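PDB 3EUP: transcriptional regulator, TetR family, which regulates transcription, probably by binding operator DNA as a homodimer, with a small ligand likely to act as its signal. Local coordinates for the interface of chains A and B. Sequence-based numbering; all coordinates share one arbitrary frame. Chains: chain A/B, Transcriptional regulator, TetR family.

Contact 1: the interface of chains A and B. Residues chain A 110-111, 114, 132, 166-167, 170; chain B 111, 171, 174-175.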
ATOM      1  N   LEU A 110      -6.853   3.103  -4.305  1.00 26.97           N
ATOM      2  CA  LEU A 110      -5.774   4.062  -4.340  1.00 27.44           C
ATOM      3  C   LEU A 110      -4.476   3.312  -4.058  1.00 27.14           C
ATOM      4  O   LEU A 110      -3.480   3.436  -4.793  1.00 25.82           O
ATOM      5  CB  LEU A 110      -6.069   5.178  -3.340  1.00 28.75           C
ATOM      6  CG  LEU A 110      -5.045   6.222  -3.002  1.00 33.16           C
ATOM      7  CD1 LEU A 110      -5.721   7.299  -2.121  1.00 34.61           C
ATOM      8  CD2 LEU A 110      -3.875   5.555  -2.307  1.00 38.88           C
ATOM      9  N   LEU A 111      -4.526   2.475  -3.022  1.00 25.93           N
ATOM     10  CA  LEU A 111      -3.430   1.594  -2.725  1.00 25.87           C
ATOM     11  C   LEU A 111      -3.182   0.657  -3.894  1.00 24.04           C
ATOM     12  O   LEU A 111      -2.088   0.547  -4.345  1.00 24.22           O
ATOM     13  CB  LEU A 111      -3.821   0.849  -1.455  1.00 25.95           C
ATOM     14  CG  LEU A 111      -2.893   0.005  -0.673  1.00 27.31           C
ATOM     15  CD1 LEU A 111      -1.606   0.755  -0.251  1.00 26.23           C
ATOM     16  CD2 LEU A 111      -3.698  -0.506   0.572  1.00 27.59           C
ATOM     17  N   THR A 114      -1.893   2.575  -7.179  1.00 23.73           N
ATOM     18  CA  THR A 114      -0.589   3.178  -7.035  1.00 23.42           C
ATOM     19  C   THR A 114       0.523   2.112  -7.198  1.00 23.85           C
ATOM     20  O   THR A 114       1.512   2.365  -7.870  1.00 25.02           O
ATOM     21  CB  THR A 114      -0.393   3.875  -5.635  1.00 23.91           C
ATOM     22  OG1 THR A 114      -1.354   4.916  -5.475  1.00 22.16           O
ATOM     23  CG2 THR A 114       1.031   4.492  -5.519  1.00 26.67           C
ATOM     24  N   ILE A 132      -5.091  11.271  -3.915  1.00 24.60           N
ATOM     25  CA  ILE A 132      -4.473  11.405  -2.627  1.00 25.53           C
ATOM     26  C   ILE A 132      -4.476  12.858  -2.242  1.00 24.58           C
ATOM     27  O   ILE A 132      -4.734  13.182  -1.106  1.00 24.69           O
ATOM     28  CB  ILE A 132      -2.984  10.916  -2.699  1.00 25.80           C
ATOM     29  CG1 ILE A 132      -2.913   9.429  -2.574  1.00 31.27           C
ATOM     30  CG2 ILE A 132      -2.075  11.614  -1.627  1.00 29.18           C
ATOM     31  CD1 ILE A 132      -2.842   8.959  -1.070  1.00 34.49           C
ATOM     32  N   ILE A 166      -3.728   9.809   6.291  1.00 19.05           N
ATOM     33  CA  ILE A 166      -3.731   9.050   5.055  1.00 19.23           C
ATOM     34  C   ILE A 166      -2.784   7.882   5.142  1.00 19.05           C
ATOM     35  O   ILE A 166      -3.149   6.757   4.837  1.00 19.29           O
ATOM     36  CB  ILE A 166      -3.437   9.965   3.849  1.00 20.06           C
ATOM     37  CG1 ILE A 166      -4.647  10.904   3.636  1.00 21.42           C
ATOM     38  CG2 ILE A 166      -3.118   9.112   2.580  1.00 17.51           C
ATOM     39  CD1 ILE A 166      -4.456  12.055   2.610  1.00 21.39           C
ATOM     40  N   ALA A 167      -1.586   8.126   5.654  1.00 19.65           N
ATOM     41  CA  ALA A 167      -0.626   7.069   5.838  1.00 19.55           C
ATOM     42  C   ALA A 167      -1.153   6.016   6.770  1.00 20.13           C
ATOM     43  O   ALA A 167      -0.997   4.818   6.526  1.00 20.83           O
ATOM     44  CB  ALA A 167       0.721   7.629   6.353  1.00 19.36           C
ATOM     45  N   GLU A 170      -4.118   3.938   5.034  1.00 21.39           N
ATOM     46  CA  GLU A 170      -3.637   3.082   3.986  1.00 20.87           C
ATOM     47  C   GLU A 170      -2.710   1.988   4.526  1.00 21.11           C
ATOM     48  O   GLU A 170      -2.763   0.880   4.053  1.00 21.57           O
ATOM     49  CB  GLU A 170      -2.981   3.911   2.891  1.00 21.47           C
ATOM     50  CG  GLU A 170      -3.951   4.913   2.260  1.00 22.81           C
ATOM     51  CD  GLU A 170      -5.189   4.247   1.673  1.00 27.96           C
ATOM     52  OE1 GLU A 170      -5.102   3.676   0.545  1.00 29.16           O
ATOM     53  OE2 GLU A 170      -6.256   4.336   2.326  1.00 27.92           O
TER
ATOM     54  N   LEU B 111       4.941  -4.008   0.316  1.00 23.82           N
ATOM     55  CA  LEU B 111       3.827  -3.283  -0.268  1.00 23.92           C
ATOM     56  C   LEU B 111       3.392  -3.837  -1.637  1.00 23.56           C
ATOM     57  O   LEU B 111       2.183  -4.108  -1.859  1.00 23.46           O
ATOM     58  CB  LEU B 111       4.220  -1.815  -0.381  1.00 24.72           C
ATOM     59  CG  LEU B 111       3.287  -0.686  -0.708  1.00 25.17           C
ATOM     60  CD1 LEU B 111       2.104  -0.659   0.190  1.00 23.55           C
ATOM     61  CD2 LEU B 111       4.058   0.689  -0.581  1.00 23.81           C
ATOM     62  N   GLY B 171       2.752   3.641   4.590  1.00 20.78           N
ATOM     63  CA  GLY B 171       1.867   4.684   4.133  1.00 20.02           C
ATOM     64  C   GLY B 171       2.648   5.839   3.564  1.00 19.88           C
ATOM     65  O   GLY B 171       2.246   6.448   2.584  1.00 20.29           O
ATOM     66  N   LEU B 174       3.656   4.779   0.097  1.00 18.97           N
ATOM     67  CA  LEU B 174       2.506   4.898  -0.778  1.00 20.08           C
ATOM     68  C   LEU B 174       2.320   6.317  -1.264  1.00 19.82           C
ATOM     69  O   LEU B 174       2.119   6.551  -2.451  1.00 20.43           O
ATOM     70  CB  LEU B 174       1.216   4.423  -0.075  1.00 21.70           C
ATOM     71  CG  LEU B 174      -0.092   4.565  -0.861  1.00 22.72           C
ATOM     72  CD1 LEU B 174      -0.065   3.751  -2.119  1.00 22.90           C
ATOM     73  CD2 LEU B 174      -1.222   4.101  -0.024  1.00 26.25           C
ATOM     74  N   ILE B 175       2.362   7.257  -0.338  1.00 20.53           N
ATOM     75  CA  ILE B 175       2.121   8.662  -0.666  1.00 20.46           C
ATOM     76  C   ILE B 175       3.197   9.143  -1.650  1.00 21.49           C
ATOM     77  O   ILE B 175       2.869   9.787  -2.672  1.00 20.45           O
ATOM     78  CB  ILE B 175       2.035   9.538   0.611  1.00 20.06           C
ATOM     79  CG1 ILE B 175       0.722   9.236   1.355  1.00 18.01           C
ATOM     80  CG2 ILE B 175       2.209  11.067   0.273  1.00 19.00           C
ATOM     81  CD1 ILE B 175       0.761   9.628   2.850  1.00 17.36           C
TER
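B:Leu174 pushes its side chain into a pocket on chain A lined by A:Leu110, A:Leu111, A:Thr114 and A:Glu170. It buries 79 Å² there. Its two methyls divide the work. CD2 makes the closer contacts and meets A:Leu111 CD1 at 3.4 Å, slightly tighter than usual van der Waals contact. These two side chains cross at about a right angle. The same CD2 packs on the aliphatic stem of A:Glu170, 3.4 Å from its CB, and touches A:Leu110 CD2 at 3.8 Å. The other methyl, CD1, rests against A:Thr114, 3.5 Å from CB and nearly as close to CG2. The leucine stretches away from its own helix with CG anti to the backbone N (chi1 177°), which carries both methyls across to chain A. A:Leu111 also reaches B:Leu111, methyl to methyl, at 4.0 Å.

B:Ile175, the next residue of the helix, packs beside it. Its CD1 lies 3.9 Å from A:Ile166 CG2, and the two side chains are roughly perpendicular. A:Ile132 flanks B:Ile175 at longer range. Beside them A:Ala167 faces B:Gly171, where the missing side chain lets the two backbones come close.

Polar groups sit round this core. A:Thr114 OG1 donates a hydrogen bond of 2.7 Å to the backbone oxygen A:Leu110 O, from a position tilted 32° from the carbonyl plane. That bond should fix the threonine rotation and keep CG2 turned to B:Leu174. The chain of A:Glu170 bends at chi2 (-57°), and its carboxylate oxygen OE1 lies towards helix 109-117, 3.9 Å from B:Leu174 CD2. The patch joins helices 109-117, 122-148 and 158-179 of chain A to helices 109-117 and 158-179 of chain B.

Contact 2: the interface of chains A and B. Residues chain A 111, 174, 177-178; chain B 111, 114-115, 132.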
ATOM      1  N   LEU A 111      -4.526   2.475  -3.022  1.00 25.93           N
ATOM      2  CA  LEU A 111      -3.430   1.594  -2.725  1.00 25.87           C
ATOM      3  C   LEU A 111      -3.182   0.657  -3.894  1.00 24.04           C
ATOM      4  O   LEU A 111      -2.088   0.547  -4.345  1.00 24.22           O
ATOM      5  CB  LEU A 111      -3.821   0.849  -1.455  1.00 25.95           C
ATOM      6  CG  LEU A 111      -2.893   0.005  -0.673  1.00 27.31           C
ATOM      7  CD1 LEU A 111      -1.606   0.755  -0.251  1.00 26.23           C
ATOM      8  CD2 LEU A 111      -3.698  -0.506   0.572  1.00 27.59           C
ATOM      9  N   LEU A 174      -3.148  -2.128   4.468  1.00 21.17           N
ATOM     10  CA  LEU A 174      -2.044  -2.976   4.010  1.00 21.35           C
ATOM     11  C   LEU A 174      -1.770  -4.128   4.954  1.00 20.66           C
ATOM     12  O   LEU A 174      -1.637  -5.266   4.522  1.00 20.05           O
ATOM     13  CB  LEU A 174      -0.759  -2.163   3.822  1.00 21.43           C
ATOM     14  CG  LEU A 174       0.455  -3.009   3.413  1.00 22.92           C
ATOM     15  CD1 LEU A 174       0.256  -3.546   2.015  1.00 27.25           C
ATOM     16  CD2 LEU A 174       1.763  -2.180   3.521  1.00 25.88           C
ATOM     17  N   ARG A 177      -4.590  -6.577   4.805  1.00 22.11           N
ATOM     18  CA  ARG A 177      -4.521  -7.364   3.553  1.00 23.17           C
ATOM     19  C   ARG A 177      -3.408  -8.424   3.537  1.00 22.42           C
ATOM     20  O   ARG A 177      -3.618  -9.538   3.032  1.00 22.02           O
ATOM     21  CB  ARG A 177      -4.606  -6.462   2.315  1.00 23.68           C
ATOM     22  CG  ARG A 177      -6.135  -5.678   2.294  1.00 25.32           C
ATOM     23  CD  ARG A 177      -6.929  -5.772   0.951  1.00 27.11           C
ATOM     24  NE  ARG A 177      -8.379  -5.924   1.176  1.00 36.80           N
ATOM     25  CZ  ARG A 177      -9.220  -6.555   0.376  1.00 39.89           C
ATOM     26  NH1 ARG A 177      -8.836  -7.110  -0.741  1.00 42.22           N
ATOM     27  NH2 ARG A 177     -10.495  -6.628   0.695  1.00 49.06           N
ATOM     28  N   ALA A 178      -2.301  -8.122   4.204  1.00 22.39           N
ATOM     29  CA  ALA A 178      -1.159  -9.043   4.286  1.00 23.15           C
ATOM     30  C   ALA A 178      -1.403 -10.141   5.291  1.00 22.42           C
ATOM     31  O   ALA A 178      -0.992 -11.285   5.064  1.00 21.49           O
ATOM     32  CB  ALA A 178       0.132  -8.281   4.647  1.00 22.14           C
TER
ATOM     33  N   LEU B 111       4.941  -4.008   0.316  1.00 23.82           N
ATOM     34  CA  LEU B 111       3.827  -3.283  -0.268  1.00 23.92           C
ATOM     35  C   LEU B 111       3.392  -3.837  -1.637  1.00 23.56           C
ATOM     36  O   LEU B 111       2.183  -4.108  -1.859  1.00 23.46           O
ATOM     37  CB  LEU B 111       4.220  -1.815  -0.381  1.00 24.72           C
ATOM     38  CG  LEU B 111       3.287  -0.686  -0.708  1.00 25.17           C
ATOM     39  CD1 LEU B 111       2.104  -0.659   0.190  1.00 23.55           C
ATOM     40  CD2 LEU B 111       4.058   0.689  -0.581  1.00 23.81           C
ATOM     41  N   THR B 114       1.908  -7.502  -1.401  1.00 23.06           N
ATOM     42  CA  THR B 114       0.640  -7.633  -0.710  1.00 23.15           C
ATOM     43  C   THR B 114      -0.516  -7.237  -1.637  1.00 23.60           C
ATOM     44  O   THR B 114      -1.501  -7.971  -1.760  1.00 22.61           O
ATOM     45  CB  THR B 114       0.584  -6.772   0.553  1.00 24.47           C
ATOM     46  OG1 THR B 114       1.598  -7.226   1.460  1.00 23.74           O
ATOM     47  CG2 THR B 114      -0.812  -6.882   1.224  1.00 23.38           C
ATOM     48  N   ILE B 115      -0.369  -6.094  -2.304  1.00 23.27           N
ATOM     49  CA  ILE B 115      -1.427  -5.560  -3.139  1.00 23.69           C
ATOM     50  C   ILE B 115      -1.715  -6.536  -4.249  1.00 23.66           C
ATOM     51  O   ILE B 115      -2.849  -6.701  -4.596  1.00 22.48           O
ATOM     52  CB  ILE B 115      -1.078  -4.176  -3.678  1.00 23.18           C
ATOM     53  CG1 ILE B 115      -0.786  -3.239  -2.543  1.00 27.08           C
ATOM     54  CG2 ILE B 115      -2.238  -3.557  -4.491  1.00 25.03           C
ATOM     55  CD1 ILE B 115      -1.902  -3.035  -1.536  1.00 24.72           C
ATOM     56  N   ILE B 132       5.526  -9.172   7.401  1.00 23.03           N
ATOM     57  CA  ILE B 132       5.024  -8.090   8.272  1.00 23.93           C
ATOM     58  C   ILE B 132       5.141  -8.467   9.737  1.00 22.78           C
ATOM     59  O   ILE B 132       5.553  -7.654  10.559  1.00 22.81           O
ATOM     60  CB  ILE B 132       3.537  -7.740   7.991  1.00 23.89           C
ATOM     61  CG1 ILE B 132       3.452  -6.784   6.808  1.00 28.41           C
ATOM     62  CG2 ILE B 132       2.871  -7.088   9.203  1.00 28.16           C
ATOM     63  CD1 ILE B 132       2.727  -5.481   7.088  1.00 29.76           C
TER
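B:Thr114, A:Leu174 and B:Ile115 bury the most surface here, with A:Leu111 and B:Leu111 beside them. B:Thr114 buries 42 Å² and lies against the helix 158-179 of chain A. Its CB is 3.6 Å from A:Leu174 CD1, and its methyl CG2 touches the same leucine methyl. CG2 also packs on the backbone where A:Arg177 passes into A:Ala178, 3.8 Å from A:Ala178 CA. The threonine hydroxyl OG1 faces the methyl CB of A:Ala178. A chi1 of -62° sets CG2 anti to the backbone N of B:Thr114, which turns the methyl to this stretch of helix. The long arm of A:Arg177 bends away, and its CB supplies the side-chain contact.

A:Leu174 hides 39 Å² and uses both branches. CD1 goes to B:Thr114, while CD2 meets B:Leu111 CD1 at 3.7 Å. The side chains of the two leucines are set nearly perpendicular, whereas the threonine is crossed at a slant.

B:Ile115 works through the end of its side chain. Its CD1 presses on A:Leu111 CG at 3.3 Å, a tight carbon contact, and lies 3.8 Å from A:Leu111 CD2. CG1 is placed beside the backbone N of B:Ile115, and a second bend (chi2 -59°) brings CD1 to the leucine fork. An alanine at A:Leu111 lacks the branch point and both methyls, and B:Ile115 CD1 would probably be left facing a gap, with B:Leu111 CD1 deprived of one of its partners.

B:Ile132 borders the patch from helix 122-148, at longer range from A:Ala178. The site is an apolar helix-to-helix patch. It helps hold the two chains together in what is probably the regulator's dimer interface, as usual for TetR-family proteins, which pair through their C-terminal domains.

The C-alpha centres of contact 1 and contact 2 lie about 10 Å apart, and the two share A:Leu111 and B:Leu111. Both draw on helices 109-117, 122-148 and 158-179. The interface is two-fold symmetric, so B:Leu174 in contact 1 and A:Leu174 in contact 2 play matching roles from opposite chains. The paired Leu111 side chains belong to both patches and probably link them into one apolar surface. A shift of any of these helices would therefore probably be felt in both contacts. In a TetR-type dimer such coupling may help set the spacing of the two DNA-binding domains.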